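Local structure of L-2,4-diaminobutyric acid acetyltransferase (Geobacillus sp., 6SK1) at residues W89-A94 against G101-M106; T85-Q90 against E123-P128. The protein transfers the acetyl group of acetyl-coenzyme A to L-2,4-diaminobutyric acid, a step that probably serves ectoine synthesis. All coordinates share one frame; numbering follows the deposited sequence.

Interaction 1 of 2, residues W89-A94 against G101-M106; sequences WQVAVA and GIAKAM. With COA (coenzyme A), chain B.
Strand 89-93 and the start of helix 102-112 form part of the coenzyme A site of the GNAT fold. Val93 CG2 touches Ile102 CG2, Ala103 CB and Met106 CE, the last at 3.8 Å. It gets there because CG2 stands beside the backbone N, while CG1 takes the anti place (chi1 168°). The methyl of Met106, CE, also meets Val91 CG1 at 3.9 Å, the two side chains running past each other in opposite directions.

Coenzyme A bridges both elements. Its pantetheine pairs with the strand edge as another strand would: N4P donates to Val91 O at 2.7 Å, and Val93 N donates to O9P at 2.8 Å. The pyrophosphate sits at the helix N-terminus, as in the GNAT pyrophosphate loop. The N of Gly101, the N-cap residue, donates to O1A at 2.8 Å. Ala103 N binds O4A and Lys104 N binds O2A, both at 2.9 Å. The helix end probably helps to offset the phosphate charge. Lys104 NZ grips the 3'-phosphate through O9A at 2.8 Å.

Met106 and Val91 pack on Ile74 of strand 69-79. Ile102 and Met106 also rest against Tyr21 of strand 19-22.

Interaction 2 of 2, residues T85-Q90 against E123-P128; sequences TLFVWQ and ETTVSP
Phe87 lays one ring face against the backbone of Glu123 and Thr124. Glu123 O sits 3.6 Å above the ring plane, offset toward the rim. Phe87 CZ lies 4.1 Å from Thr124 CA. Phe87 CG is anti to its backbone nitrogen (chi1 -168°), which carries the ring across toward the neighbouring strand.

Glu123 O also accepts the N-H of Val88, N to O 2.8 Å, and a CA-H...O contact from Phe87 CA joins it at 3.2 Å. Glu123 N donates to Leu86 O at 2.9 Å. Beyond this parallel pairing, Thr124 OG1 takes over: placed anti to the backbone N, it donates to Val88 O at 2.8 Å, tilted 29° from the carbonyl plane. At the other end Thr85 CG2 lies against the Glu123 carboxylate, 3.6 Å from Glu123 CD, the two side chains crossing at about a right angle.

Further out, the rings of Phe77 and Phe87 meet with planes about 15° apart, and Tyr56 and Leu52 of the second subunit pack against Phe87 too. Thr125 OG1 bonds to Glu168 and to Tyr48 of that subunit, while Phe137 touches Val88 and Thr124. Replacing Phe87 by alanine is likely to open a gap over the Glu123 carbonyl and leave Phe77 and Tyr56 of the second subunit without the ring they pack on.

Strands 85-93 and 121-125 are the two parallel neighbours of a beta-alpha-beta unit. Their divergence beyond Val88 fits the V-shaped opening between these strands in GNAT enzymes, in which the pantetheine of coenzyme A lies.

Interactions 1 and 2 lie in one beta-alpha-beta unit of the GNAT fold, their centres about 12 Å apart. Both start from strand 85-93. The segments overlap at Trp89 and Gln90, where a classic beta bulge faces Ser75. Along the chain the strand leads to helix 102-112, then to strand 121-125. Interaction 1 joins the later half of the strand to the helix. Interaction 2 joins its earlier half to the next strand of the same sheet. On the edge away from strand 69-79, strand 85-93 is thus paired with strand 121-125 first and with coenzyme A later. The side chain of Thr124 lies about 6 Å from coenzyme A, so the strand pairing ends close to the binding site.

Interaction 1 of 2, residues W89-A94 against G101-M106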
loop_
_atom_site.group_PDB
_atom_site.type_symbol
_atom_site.label_atom_id
_atom_site.label_comp_id
_atom_site.label_asym_id
_atom_site.label_seq_id
_atom_site.Cartn_x
_atom_site.Cartn_y
_atom_site.Cartn_z
ATOM N N TRP A 89 5.122 -6.657 -4.239
ATOM C CA TRP A 89 5.883 -5.820 -3.307
ATOM C C TRP A 89 6.230 -6.464 -2.006
ATOM O O TRP A 89 7.077 -5.931 -1.304
ATOM C CB TRP A 89 5.342 -4.527 -3.166
ATOM C CG TRP A 89 4.000 -4.440 -2.555
ATOM C CD1 TRP A 89 2.807 -4.721 -3.148
ATOM C CD2 TRP A 89 3.712 -3.683 -1.337
ATOM N NE1 TRP A 89 1.763 -4.403 -2.271
ATOM C CE2 TRP A 89 2.260 -3.702 -1.163
ATOM C CE3 TRP A 89 4.520 -2.941 -0.358
ATOM C CZ2 TRP A 89 1.621 -3.038 -0.089
ATOM C CZ3 TRP A 89 3.858 -2.338 0.674
ATOM C CH2 TRP A 89 2.400 -2.332 0.819
ATOM N N GLN A 90 5.566 -7.562 -1.639
ATOM C CA GLN A 90 5.974 -8.278 -0.444
ATOM C C GLN A 90 5.756 -9.745 -0.618
ATOM O O GLN A 90 4.709 -10.178 -1.142
ATOM C CB GLN A 90 5.212 -7.804 0.781
ATOM C CG GLN A 90 5.809 -8.146 2.148
ATOM C CD GLN A 90 5.581 -6.941 3.228
ATOM O OE1 GLN A 90 4.479 -6.251 3.355
ATOM N NE2 GLN A 90 6.696 -6.594 3.946
ATOM N N VAL A 91 6.696 -10.617 -0.182
ATOM C CA VAL A 91 6.518 -12.063 -0.148
ATOM C C VAL A 91 7.135 -12.477 1.156
ATOM O O VAL A 91 8.240 -12.044 1.476
ATOM C CB VAL A 91 7.185 -12.864 -1.297
ATOM C CG1 VAL A 91 6.589 -14.226 -1.280
ATOM C CG2 VAL A 91 7.026 -12.193 -2.614
ATOM N N ALA A 92 6.488 -13.327 1.918
ATOM C CA ALA A 92 6.985 -13.773 3.248
ATOM C C ALA A 92 6.511 -15.180 3.466
ATOM O O ALA A 92 5.346 -15.494 3.295
ATOM C CB ALA A 92 6.564 -12.846 4.308
ATOM N N VAL A 93 7.439 -16.069 3.951
ATOM C CA VAL A 93 7.059 -17.376 4.444
ATOM C C VAL A 93 7.664 -17.545 5.817
ATOM O O VAL A 93 8.849 -17.170 6.019
ATOM C CB VAL A 93 7.521 -18.438 3.467
ATOM C CG1 VAL A 93 7.412 -19.858 4.075
ATOM C CG2 VAL A 93 6.721 -18.355 2.155
ATOM N N ALA A 94 6.920 -18.050 6.736
ATOM C CA ALA A 94 7.465 -18.287 8.074
ATOM C C ALA A 94 8.684 -19.185 8.054
ATOM O O ALA A 94 8.746 -20.151 7.284
ATOM C CB ALA A 94 6.377 -18.931 8.898
ATOM N N GLY A 101 8.709 -24.895 -1.014
ATOM C CA GLY A 101 7.938 -24.555 -2.215
ATOM C C GLY A 101 6.728 -23.669 -1.951
ATOM O O GLY A 101 5.974 -23.462 -2.947
ATOM N N ILE A 102 6.529 -23.156 -0.767
ATOM C CA ILE A 102 5.346 -22.370 -0.476
ATOM C C ILE A 102 5.342 -21.063 -1.236
ATOM O O ILE A 102 4.311 -20.693 -1.878
ATOM C CB ILE A 102 5.137 -22.144 1.008
ATOM C CG1 ILE A 102 4.898 -23.502 1.704
ATOM C CG2 ILE A 102 3.990 -21.153 1.305
ATOM C CD1 ILE A 102 4.840 -23.491 3.176
ATOM N N ALA A 103 6.442 -20.313 -1.236
ATOM C CA ALA A 103 6.430 -19.068 -2.029
ATOM C C ALA A 103 6.227 -19.331 -3.466
ATOM O O ALA A 103 5.506 -18.599 -4.182
ATOM C CB ALA A 103 7.694 -18.269 -1.724
ATOM N N LYS A 104 6.865 -20.343 -4.040
ATOM C CA LYS A 104 6.697 -20.701 -5.426
ATOM C C LYS A 104 5.221 -20.999 -5.700
ATOM O O LYS A 104 4.738 -20.547 -6.752
ATOM C CB LYS A 104 7.556 -21.920 -5.764
ATOM C CG LYS A 104 7.538 -22.340 -7.178
ATOM C CD LYS A 104 8.236 -23.703 -7.402
ATOM C CE LYS A 104 9.682 -23.631 -7.017
ATOM N NZ LYS A 104 10.355 -24.776 -7.709
ATOM N N ALA A 105 4.575 -21.730 -4.825
ATOM C CA ALA A 105 3.145 -22.037 -5.032
ATOM C C ALA A 105 2.315 -20.784 -4.909
ATOM O O ALA A 105 1.306 -20.666 -5.680
ATOM C CB ALA A 105 2.701 -23.050 -4.040
ATOM N N MET A 106 2.625 -19.885 -3.996
ATOM C CA MET A 106 1.855 -18.619 -3.916
ATOM C C MET A 106 1.990 -17.832 -5.193
ATOM O O MET A 106 1.015 -17.293 -5.740
ATOM C CB MET A 106 2.305 -17.765 -2.744
ATOM C CG MET A 106 2.010 -18.321 -1.372
ATOM S SD MET A 106 2.202 -17.123 -0.056
ATOM C CE MET A 106 4.018 -16.947 -0.081
HETATM N N1A COA B . 18.847 -20.399 -0.608
HETATM C C2A COA B . 18.860 -20.719 -1.866
HETATM N N3A COA B . 17.811 -20.987 -2.628
HETATM C C4A COA B . 16.641 -20.832 -1.959
HETATM C C5A COA B . 16.515 -20.489 -0.623
HETATM C C6A COA B . 17.709 -20.232 0.134
HETATM N N6A COA B . 17.698 -19.897 1.401
HETATM N N7A COA B . 15.181 -20.409 -0.249
HETATM C C8A COA B . 14.603 -20.728 -1.385
HETATM N N9A COA B . 15.373 -20.979 -2.408
HETATM C C1B COA B . 14.983 -21.272 -3.745
HETATM C C2B COA B . 14.232 -22.540 -3.987
HETATM O O2B COA B . 15.216 -23.609 -4.218
HETATM C C3B COA B . 13.307 -22.284 -5.149
HETATM O O3B COA B . 14.093 -22.284 -6.376
HETATM P P3B COA B . 13.540 -22.912 -7.768
HETATM O O7A COA B . 12.414 -22.017 -8.143
HETATM O O8A COA B . 14.835 -22.871 -8.665
HETATM O O9A COA B . 13.137 -24.305 -7.407
HETATM C C4B COA B . 12.948 -20.828 -4.890
HETATM O O4B COA B . 13.999 -20.275 -4.126
HETATM C C5B COA B . 11.684 -20.630 -4.110
HETATM O O5B COA B . 11.621 -21.529 -2.990
HETATM P P1A COA B . 10.422 -21.639 -2.003
HETATM O O1A COA B . 10.657 -22.837 -1.136
HETATM O O2A COA B . 9.135 -21.542 -2.776
HETATM O O3A COA B . 10.597 -20.335 -1.128
HETATM P P2A COA B . 10.094 -20.090 0.348
HETATM O O4A COA B . 8.707 -20.657 0.495
HETATM O O5A COA B . 11.138 -20.551 1.339
HETATM O O6A COA B . 9.979 -18.492 0.426
HETATM C CBP COA B . 10.925 -16.324 0.685
HETATM C CCP COA B . 10.989 -17.599 -0.096
HETATM C CDP COA B . 11.800 -15.347 -0.066
HETATM C CEP COA B . 9.497 -15.806 0.642
HETATM C CAP COA B . 11.377 -16.503 2.138
HETATM O OAP COA B . 12.816 -16.853 2.121
HETATM C C9P COA B . 11.176 -15.325 2.989
HETATM O O9P COA B . 10.085 -15.158 3.527
HETATM N N8P COA B . 12.167 -14.501 3.134
HETATM C C7P COA B . 12.085 -13.381 4.126
HETATM C C6P COA B . 11.174 -12.337 3.544
HETATM C C5P COA B . 11.691 -11.825 2.220
HETATM O O5P COA B . 12.840 -11.564 2.135
HETATM N N4P COA B . 10.844 -11.652 1.153
HETATM C C3P COA B . 11.125 -11.173 -0.078
HETATM C C2P COA B . 11.186 -9.646 0.032
HETATM S S1P COA B . 9.466 -8.876 0.255
#

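Interaction 2 of 2, residues T85-Q90 against E123-P128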
loop_
_atom_site.group_PDB
_atom_site.type_symbol
_atom_site.label_atom_id
_atom_site.label_comp_id
_atom_site.label_asym_id
_atom_site.label_seq_id
_atom_site.Cartn_x
_atom_site.Cartn_y
_atom_site.Cartn_z
ATOM N N THR A 85 1.419 -4.640 -15.955
ATOM C CA THR A 85 2.483 -4.861 -15.016
ATOM C C THR A 85 1.879 -5.235 -13.671
ATOM O O THR A 85 1.129 -4.466 -13.085
ATOM C CB THR A 85 3.342 -3.649 -14.822
ATOM O OG1 THR A 85 4.041 -3.339 -16.047
ATOM C CG2 THR A 85 4.387 -3.844 -13.759
ATOM N N LEU A 86 2.307 -6.383 -13.170
ATOM C CA LEU A 86 1.982 -6.826 -11.792
ATOM C C LEU A 86 3.219 -6.541 -10.970
ATOM O O LEU A 86 4.268 -7.179 -11.238
ATOM C CB LEU A 86 1.648 -8.309 -11.756
ATOM C CG LEU A 86 1.166 -8.773 -10.380
ATOM C CD1 LEU A 86 -0.195 -8.219 -9.988
ATOM C CD2 LEU A 86 1.252 -10.249 -10.278
ATOM N N PHE A 87 3.136 -5.633 -9.993
ATOM C CA PHE A 87 4.263 -5.355 -9.130
ATOM C C PHE A 87 4.071 -6.161 -7.862
ATOM O O PHE A 87 3.071 -5.931 -7.137
ATOM C CB PHE A 87 4.391 -3.867 -8.845
ATOM C CG PHE A 87 5.682 -3.504 -8.205
ATOM C CD1 PHE A 87 5.859 -3.725 -6.875
ATOM C CD2 PHE A 87 6.717 -2.975 -8.929
ATOM C CE1 PHE A 87 7.051 -3.475 -6.295
ATOM C CE2 PHE A 87 7.926 -2.760 -8.371
ATOM C CZ PHE A 87 8.126 -2.993 -7.050
ATOM N N VAL A 88 4.996 -7.074 -7.567
ATOM C CA VAL A 88 4.965 -7.872 -6.336
ATOM C C VAL A 88 5.777 -7.148 -5.294
ATOM O O VAL A 88 6.960 -6.914 -5.475
ATOM C CB VAL A 88 5.479 -9.277 -6.563
ATOM C CG1 VAL A 88 5.519 -10.026 -5.236
ATOM C CG2 VAL A 88 4.628 -10.029 -7.581
ATOM N N TRP A 89 5.122 -6.657 -4.239
ATOM C CA TRP A 89 5.883 -5.820 -3.307
ATOM C C TRP A 89 6.230 -6.464 -2.006
ATOM O O TRP A 89 7.077 -5.931 -1.304
ATOM C CB TRP A 89 5.342 -4.527 -3.166
ATOM C CG TRP A 89 4.000 -4.440 -2.555
ATOM C CD1 TRP A 89 2.807 -4.721 -3.148
ATOM C CD2 TRP A 89 3.712 -3.683 -1.337
ATOM N NE1 TRP A 89 1.763 -4.403 -2.271
ATOM C CE2 TRP A 89 2.260 -3.702 -1.163
ATOM C CE3 TRP A 89 4.520 -2.941 -0.358
ATOM C CZ2 TRP A 89 1.621 -3.038 -0.089
ATOM C CZ3 TRP A 89 3.858 -2.338 0.674
ATOM C CH2 TRP A 89 2.400 -2.332 0.819
ATOM N N GLN A 90 5.566 -7.562 -1.639
ATOM C CA GLN A 90 5.974 -8.278 -0.444
ATOM C C GLN A 90 5.756 -9.745 -0.618
ATOM O O GLN A 90 4.709 -10.178 -1.142
ATOM C CB GLN A 90 5.212 -7.804 0.781
ATOM C CG GLN A 90 5.809 -8.146 2.148
ATOM C CD GLN A 90 5.581 -6.941 3.228
ATOM O OE1 GLN A 90 4.479 -6.251 3.355
ATOM N NE2 GLN A 90 6.696 -6.594 3.946
ATOM N N GLU A 123 7.093 -7.389 -11.922
ATOM C CA GLU A 123 8.175 -6.492 -11.460
ATOM C C GLU A 123 8.214 -6.593 -9.923
ATOM O O GLU A 123 7.191 -6.659 -9.269
ATOM C CB GLU A 123 7.997 -5.099 -11.920
ATOM C CG GLU A 123 7.966 -5.082 -13.462
ATOM C CD GLU A 123 7.948 -3.744 -14.065
ATOM O OE1 GLU A 123 7.964 -2.697 -13.377
ATOM O OE2 GLU A 123 7.760 -3.698 -15.333
ATOM N N THR A 124 9.434 -6.574 -9.409
ATOM C CA THR A 124 9.627 -6.658 -7.978
ATOM C C THR A 124 10.972 -6.103 -7.649
ATOM O O THR A 124 11.792 -6.075 -8.565
ATOM C CB THR A 124 9.466 -8.114 -7.502
ATOM O OG1 THR A 124 9.379 -8.106 -6.083
ATOM C CG2 THR A 124 10.559 -8.972 -7.951
ATOM N N THR A 125 11.312 -5.904 -6.411
ATOM C CA THR A 125 12.707 -5.565 -6.026
ATOM C C THR A 125 13.238 -6.662 -5.202
ATOM O O THR A 125 12.539 -7.146 -4.339
ATOM C CB THR A 125 12.836 -4.149 -5.437
ATOM O OG1 THR A 125 12.166 -4.117 -4.136
ATOM C CG2 THR A 125 12.435 -3.106 -6.329
ATOM N N VAL A 126 14.539 -6.924 -5.287
ATOM C CA VAL A 126 15.208 -7.978 -4.506
ATOM C C VAL A 126 16.593 -7.559 -4.120
ATOM O O VAL A 126 17.348 -7.195 -5.003
ATOM C CB VAL A 126 15.294 -9.220 -5.315
ATOM C CG1 VAL A 126 15.840 -10.373 -4.473
ATOM C CG2 VAL A 126 13.860 -9.682 -5.752
ATOM N N SER A 127 16.875 -7.562 -2.839
ATOM C CA SER A 127 18.207 -7.157 -2.381
ATOM C C SER A 127 19.281 -8.124 -2.896
ATOM O O SER A 127 19.038 -9.324 -3.118
ATOM C CB SER A 127 18.275 -7.011 -0.954
ATOM O OG SER A 127 18.672 -8.290 -0.388
ATOM N N PRO A 128 20.521 -7.644 -3.034
ATOM C CA PRO A 128 21.569 -8.580 -3.534
ATOM C C PRO A 128 21.803 -9.773 -2.645
ATOM O O PRO A 128 22.282 -10.805 -3.185
ATOM C CB PRO A 128 22.775 -7.707 -3.661
ATOM C CG PRO A 128 22.184 -6.247 -3.791
ATOM C CD PRO A 128 20.976 -6.281 -2.971
HETATM O O HOH W 1 10.127 -6.462 -2.590
#